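Local coordinates for mandelate racemase/muconate lactonizing enzyme (Polaromonas sp., PDB 2OG9), which probably catalyses the racemisation of mandelate or a related 2-hydroxy acid, as a member of the enolase superfamily, at residues A[14-19]-A[55-60]; A[61-66]-A[365-370]. One frame throughout, in Å; residues are numbered along the deposited sequence.

In the fold
Both contacts lie at the four-stranded antiparallel sheet of the N-terminal domain. Contact 1 pairs strand 15-26 with the end of strand 46-56, its neighbour in the sheet. Contact 2 lays the loop at 365-370 against strand 61-69, an outermost strand of the same sheet. The two centres are about 15 Å apart, and the contacts meet where Glu55 OE2 approaches Gln61 NE2. Along the chain they come in series, contact 1 closing before contact 2 opens. Contact 1 is thus internal to the domain. Contact 2 brings the chain back to it after the barrel, just before strand 375-382 completes the sheet.

Contact 1 of 2, residues A[14-19]-A[55-60]; sequences RITWVR and ETAGGH
Trp17 and Glu55 lie side by side and point the same way, with ring and carboxylate planes 48° apart. Glu55 runs obliquely beside the CE3-CZ3 side of the indole. CB of Glu55 lies 3.9 Å from CE3 of Trp17, and CG is at a similar distance from the same atom. CG is anti to the carbonyl carbon (chi1 -78°), and the chain runs extended beyond it. CD of Glu55 then comes to 3.5 Å from Trp17 CE3. At the tip, OE2 of Glu55 reaches Trp17 CZ3 at 3.3 Å. The same OE2 makes a salt bridge with Arg384, which also forms a cation-pi contact with Trp17.

The backbone beneath is a classic beta bulge. Glu55 O accepts from Thr16 N at 3.0 Å and from Trp17 N at 3.3 Å. Glu55 N returns a bond to Trp17 O at 3.1 Å. Past the bulge, Ala57 N bonds Arg14 O at 2.9 Å. Ala57 CB packs on Thr16 CG2 and sits over the centre of one face of the Arg14 guanidinium. Thr56 OG1 bonds Asp13 and also accepts from His60 N, just after the type I turn Thr56-Gly59.

An alanine at Glu55 would probably leave Arg384 without its salt-bridge partner and open a gap beside the Trp17 ring. The two bonds into one carbonyl fix the bulge, while the salt bridge to Arg384 would probably favour the charged form of the buried carboxylate.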
loop_
_atom_site.group_PDB
_atom_site.type_symbol
_atom_site.label_atom_id
_atom_site.label_comp_id
_atom_site.label_asym_id
_atom_site.label_seq_id
_atom_site.Cartn_x
_atom_site.Cartn_y
_atom_site.Cartn_z
ATOM N N ARG A 14 -21.023 -39.386 23.032
ATOM C CA ARG A 14 -21.408 -39.818 21.699
ATOM C C ARG A 14 -22.858 -39.431 21.416
ATOM O O ARG A 14 -23.755 -39.745 22.196
ATOM C CB ARG A 14 -21.229 -41.332 21.579
ATOM C CG ARG A 14 -21.343 -41.868 20.170
ATOM C CD ARG A 14 -22.417 -42.941 20.102
ATOM N NE ARG A 14 -22.217 -43.967 21.125
ATOM C CZ ARG A 14 -23.139 -44.857 21.478
ATOM N NH1 ARG A 14 -24.327 -44.852 20.892
ATOM N NH2 ARG A 14 -22.876 -45.746 22.428
ATOM N N ILE A 15 -23.073 -38.735 20.304
ATOM C CA ILE A 15 -24.406 -38.297 19.903
ATOM C C ILE A 15 -25.212 -39.505 19.441
ATOM O O ILE A 15 -24.765 -40.261 18.581
ATOM C CB ILE A 15 -24.328 -37.270 18.744
ATOM C CG1 ILE A 15 -23.567 -36.022 19.211
ATOM C CG2 ILE A 15 -25.733 -36.928 18.252
ATOM C CD1 ILE A 15 -23.345 -34.970 18.126
ATOM N N THR A 16 -26.406 -39.677 19.996
ATOM C CA THR A 16 -27.230 -40.820 19.633
ATOM C C THR A 16 -28.587 -40.462 19.043
ATOM O O THR A 16 -29.207 -41.282 18.372
ATOM C CB THR A 16 -27.454 -41.734 20.857
ATOM O OG1 THR A 16 -28.028 -40.973 21.925
ATOM C CG2 THR A 16 -26.131 -42.325 21.330
ATOM N N TRP A 17 -29.042 -39.234 19.270
ATOM C CA TRP A 17 -30.350 -38.817 18.779
ATOM C C TRP A 17 -30.346 -37.348 18.392
ATOM O O TRP A 17 -29.697 -36.532 19.040
ATOM C CB TRP A 17 -31.396 -39.045 19.879
ATOM C CG TRP A 17 -32.810 -38.684 19.512
ATOM C CD1 TRP A 17 -33.672 -39.413 18.740
ATOM C CD2 TRP A 17 -33.544 -37.531 19.952
ATOM N NE1 TRP A 17 -34.897 -38.790 18.681
ATOM C CE2 TRP A 17 -34.847 -37.634 19.415
ATOM C CE3 TRP A 17 -33.228 -36.421 20.747
ATOM C CZ2 TRP A 17 -35.835 -36.671 19.651
ATOM C CZ3 TRP A 17 -34.209 -35.462 20.984
ATOM C CH2 TRP A 17 -35.498 -35.595 20.436
ATOM N N VAL A 18 -31.072 -37.020 17.333
ATOM C CA VAL A 18 -31.172 -35.641 16.870
ATOM C C VAL A 18 -32.576 -35.404 16.340
ATOM O O VAL A 18 -33.110 -36.230 15.603
ATOM C CB VAL A 18 -30.169 -35.340 15.725
ATOM C CG1 VAL A 18 -30.326 -33.904 15.268
ATOM C CG2 VAL A 18 -28.745 -35.590 16.187
ATOM N N ARG A 19 -33.179 -34.285 16.729
ATOM C CA ARG A 19 -34.512 -33.941 16.253
ATOM C C ARG A 19 -34.553 -32.501 15.759
ATOM O O ARG A 19 -34.100 -31.588 16.445
ATOM C CB ARG A 19 -35.564 -34.120 17.356
ATOM C CG ARG A 19 -36.954 -33.638 16.937
ATOM C CD ARG A 19 -38.058 -34.116 17.883
ATOM N NE ARG A 19 -39.368 -33.631 17.454
ATOM C CZ ARG A 19 -39.800 -32.386 17.631
ATOM N NH1 ARG A 19 -39.028 -31.498 18.242
ATOM N NH2 ARG A 19 -40.998 -32.020 17.186
ATOM N N GLU A 55 -29.141 -35.196 21.746
ATOM C CA GLU A 55 -29.008 -35.970 22.976
ATOM C C GLU A 55 -27.915 -37.015 22.784
ATOM O O GLU A 55 -27.701 -37.499 21.675
ATOM C CB GLU A 55 -30.351 -36.617 23.339
ATOM C CG GLU A 55 -31.326 -35.631 23.980
ATOM C CD GLU A 55 -32.707 -36.216 24.242
ATOM O OE1 GLU A 55 -32.814 -37.436 24.502
ATOM O OE2 GLU A 55 -33.689 -35.443 24.205
ATOM N N THR A 56 -27.224 -37.359 23.866
ATOM C CA THR A 56 -26.114 -38.305 23.791
ATOM C C THR A 56 -26.296 -39.572 24.622
ATOM O O THR A 56 -27.185 -39.654 25.467
ATOM C CB THR A 56 -24.814 -37.639 24.257
ATOM O OG1 THR A 56 -24.883 -37.408 25.671
ATOM C CG2 THR A 56 -24.612 -36.301 23.541
ATOM N N ALA A 57 -25.424 -40.547 24.382
ATOM C CA ALA A 57 -25.464 -41.810 25.107
ATOM C C ALA A 57 -25.261 -41.537 26.594
ATOM O O ALA A 57 -25.719 -42.295 27.446
ATOM C CB ALA A 57 -24.370 -42.742 24.592
ATOM N N GLY A 58 -24.576 -40.440 26.896
ATOM C CA GLY A 58 -24.312 -40.080 28.277
ATOM C C GLY A 58 -25.449 -39.346 28.963
ATOM O O GLY A 58 -25.301 -38.907 30.103
ATOM N N GLY A 59 -26.577 -39.200 28.273
ATOM C CA GLY A 59 -27.719 -38.521 28.861
ATOM C C GLY A 59 -27.679 -37.003 28.816
ATOM O O GLY A 59 -28.464 -36.342 29.495
ATOM N N HIS A 60 -26.770 -36.442 28.024
ATOM C CA HIS A 60 -26.663 -34.990 27.906
ATOM C C HIS A 60 -27.583 -34.497 26.795
ATOM O O HIS A 60 -27.869 -35.231 25.847
ATOM C CB HIS A 60 -25.214 -34.592 27.628
ATOM C CG HIS A 60 -24.298 -34.828 28.789
ATOM N ND1 HIS A 60 -24.253 -33.989 29.885
ATOM C CD2 HIS A 60 -23.420 -35.826 29.046
ATOM C CE1 HIS A 60 -23.387 -34.461 30.763
ATOM N NE2 HIS A 60 -22.867 -35.575 30.278
#

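Contact 2 of 2, residues A[61-66]-A[365-370]; sequences QGLGFS and LTLSGQ
Leu63 and Leu367 carry the apolar part of this contact, their side chains crossing obliquely. CD2 of Leu63 meets CD2 of Leu367 at 3.9 Å. The CG of Leu367 is almost as near to that same Leu63 methyl, at 4.0 Å. Leu63 CD1 stands a little further off, 4.2 Å from Leu367 CD2. CB of Leu63 points toward the loop, and CG, anti to the backbone N (chi1 173°), continues from it to the branch whose two methyls meet Leu367 CD2. A second apolar pair lies beside the first. CD1 of Leu365 comes to the edge of the Phe65 ring, near its plane, and is 4.2 Å from CE2 of Phe65.

Carbon also meets backbone here. Leu63 CD2 rests 3.6 Å from the carbonyl O of Leu365 and 4.2 Å from CA of Thr366. This one methyl therefore touches three successive residues of the loop.

No hydrogen bond joins 61-66 to 365-370. The hydroxyls of Thr366 and Ser368 bond to residues outside the two segments. Thr366 OG1 bonds Glu346 and Asn345, and Ser368 OG bonds Pro342 O. Ser368 OG also accepts a weak bond from Gln370 N at 3.3 Å, a capping bond at the turn into the next helix.

The strand half of the contact is an outermost strand of the antiparallel sheet, bonded through its backbone to strand 46-56. Phe51 of that strand touches both Phe65 and Leu367. On helix 114-133, Asp128 takes the bond from Leu63 N. The loop half follows strand 354-356 and leads through helix 370-374 into strand 375-382, the opposite outermost strand of the sheet.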
loop_
_atom_site.group_PDB
_atom_site.type_symbol
_atom_site.label_atom_id
_atom_site.label_comp_id
_atom_site.label_asym_id
_atom_site.label_seq_id
_atom_site.Cartn_x
_atom_site.Cartn_y
_atom_site.Cartn_z
ATOM N N GLN A 61 -28.059 -33.262 26.916
ATOM C CA GLN A 61 -28.965 -32.716 25.917
ATOM C C GLN A 61 -28.673 -31.259 25.595
ATOM O O GLN A 61 -28.169 -30.510 26.436
ATOM C CB GLN A 61 -30.419 -32.861 26.390
ATOM C CG GLN A 61 -31.438 -32.191 25.474
ATOM C CD GLN A 61 -32.879 -32.453 25.883
ATOM O OE1 GLN A 61 -33.256 -32.257 27.044
ATOM N NE2 GLN A 61 -33.699 -32.887 24.922
ATOM N N GLY A 62 -28.986 -30.870 24.367
ATOM C CA GLY A 62 -28.772 -29.503 23.938
ATOM C C GLY A 62 -29.878 -29.033 23.011
ATOM O O GLY A 62 -30.488 -29.834 22.297
ATOM N N LEU A 63 -30.137 -27.729 23.027
ATOM C CA LEU A 63 -31.162 -27.127 22.193
ATOM C C LEU A 63 -30.563 -25.909 21.503
ATOM O O LEU A 63 -29.876 -25.106 22.136
ATOM C CB LEU A 63 -32.358 -26.685 23.043
ATOM C CG LEU A 63 -33.468 -25.882 22.348
ATOM C CD1 LEU A 63 -34.138 -26.720 21.271
ATOM C CD2 LEU A 63 -34.504 -25.442 23.390
ATOM N N GLY A 64 -30.822 -25.778 20.209
ATOM C CA GLY A 64 -30.307 -24.645 19.460
ATOM C C GLY A 64 -31.302 -24.256 18.391
ATOM O O GLY A 64 -32.313 -24.941 18.199
ATOM N N PHE A 65 -31.042 -23.159 17.686
ATOM C CA PHE A 65 -31.962 -22.753 16.636
ATOM C C PHE A 65 -31.351 -21.770 15.657
ATOM O O PHE A 65 -30.317 -21.169 15.923
ATOM C CB PHE A 65 -33.236 -22.149 17.254
ATOM C CG PHE A 65 -33.024 -20.827 17.948
ATOM C CD1 PHE A 65 -33.131 -19.631 17.243
ATOM C CD2 PHE A 65 -32.715 -20.777 19.302
ATOM C CE1 PHE A 65 -32.936 -18.402 17.873
ATOM C CE2 PHE A 65 -32.516 -19.554 19.945
ATOM C CZ PHE A 65 -32.628 -18.362 19.224
ATOM N N SER A 66 -31.986 -21.657 14.499
ATOM C CA SER A 66 -31.592 -20.704 13.474
ATOM C C SER A 66 -32.947 -20.174 13.025
ATOM O O SER A 66 -33.980 -20.603 13.554
ATOM C CB SER A 66 -30.835 -21.379 12.318
ATOM O OG SER A 66 -31.599 -22.399 11.701
ATOM N N LEU A 365 -32.784 -22.128 27.892
ATOM C CA LEU A 365 -34.040 -22.157 27.152
ATOM C C LEU A 365 -34.627 -23.556 26.997
ATOM O O LEU A 365 -33.897 -24.534 26.812
ATOM C CB LEU A 365 -33.838 -21.570 25.746
ATOM C CG LEU A 365 -33.310 -20.139 25.595
ATOM C CD1 LEU A 365 -32.976 -19.897 24.126
ATOM C CD2 LEU A 365 -34.342 -19.125 26.089
ATOM N N THR A 366 -35.953 -23.633 27.074
ATOM C CA THR A 366 -36.690 -24.880 26.881
ATOM C C THR A 366 -37.901 -24.501 26.037
ATOM O O THR A 366 -38.441 -23.403 26.183
ATOM C CB THR A 366 -37.161 -25.514 28.216
ATOM O OG1 THR A 366 -37.913 -24.556 28.969
ATOM C CG2 THR A 366 -35.966 -25.996 29.031
ATOM N N LEU A 367 -38.318 -25.394 25.150
ATOM C CA LEU A 367 -39.443 -25.120 24.265
ATOM C C LEU A 367 -40.788 -25.072 24.976
ATOM O O LEU A 367 -41.107 -25.950 25.774
ATOM C CB LEU A 367 -39.499 -26.170 23.159
ATOM C CG LEU A 367 -38.215 -26.304 22.339
ATOM C CD1 LEU A 367 -38.348 -27.461 21.348
ATOM C CD2 LEU A 367 -37.951 -24.996 21.613
ATOM N N SER A 368 -41.576 -24.047 24.670
ATOM C CA SER A 368 -42.888 -23.896 25.280
ATOM C C SER A 368 -43.864 -24.877 24.635
ATOM O O SER A 368 -43.555 -25.498 23.617
ATOM C CB SER A 368 -43.403 -22.471 25.084
ATOM O OG SER A 368 -43.766 -22.245 23.730
ATOM N N GLY A 369 -45.041 -25.013 25.232
ATOM C CA GLY A 369 -46.036 -25.916 24.685
ATOM C C GLY A 369 -46.597 -25.408 23.370
ATOM O O GLY A 369 -47.149 -26.180 22.588
ATOM N N GLN A 370 -46.452 -24.108 23.124
ATOM C CA GLN A 370 -46.942 -23.486 21.894
ATOM C C GLN A 370 -46.171 -23.906 20.650
ATOM O O GLN A 370 -46.711 -23.882 19.544
ATOM C CB GLN A 370 -46.886 -21.960 22.015
ATOM C CG GLN A 370 -48.154 -21.327 22.552
ATOM C CD GLN A 370 -49.241 -21.212 21.494
ATOM O OE1 GLN A 370 -49.559 -22.181 20.802
ATOM N NE2 GLN A 370 -49.820 -20.023 21.370
#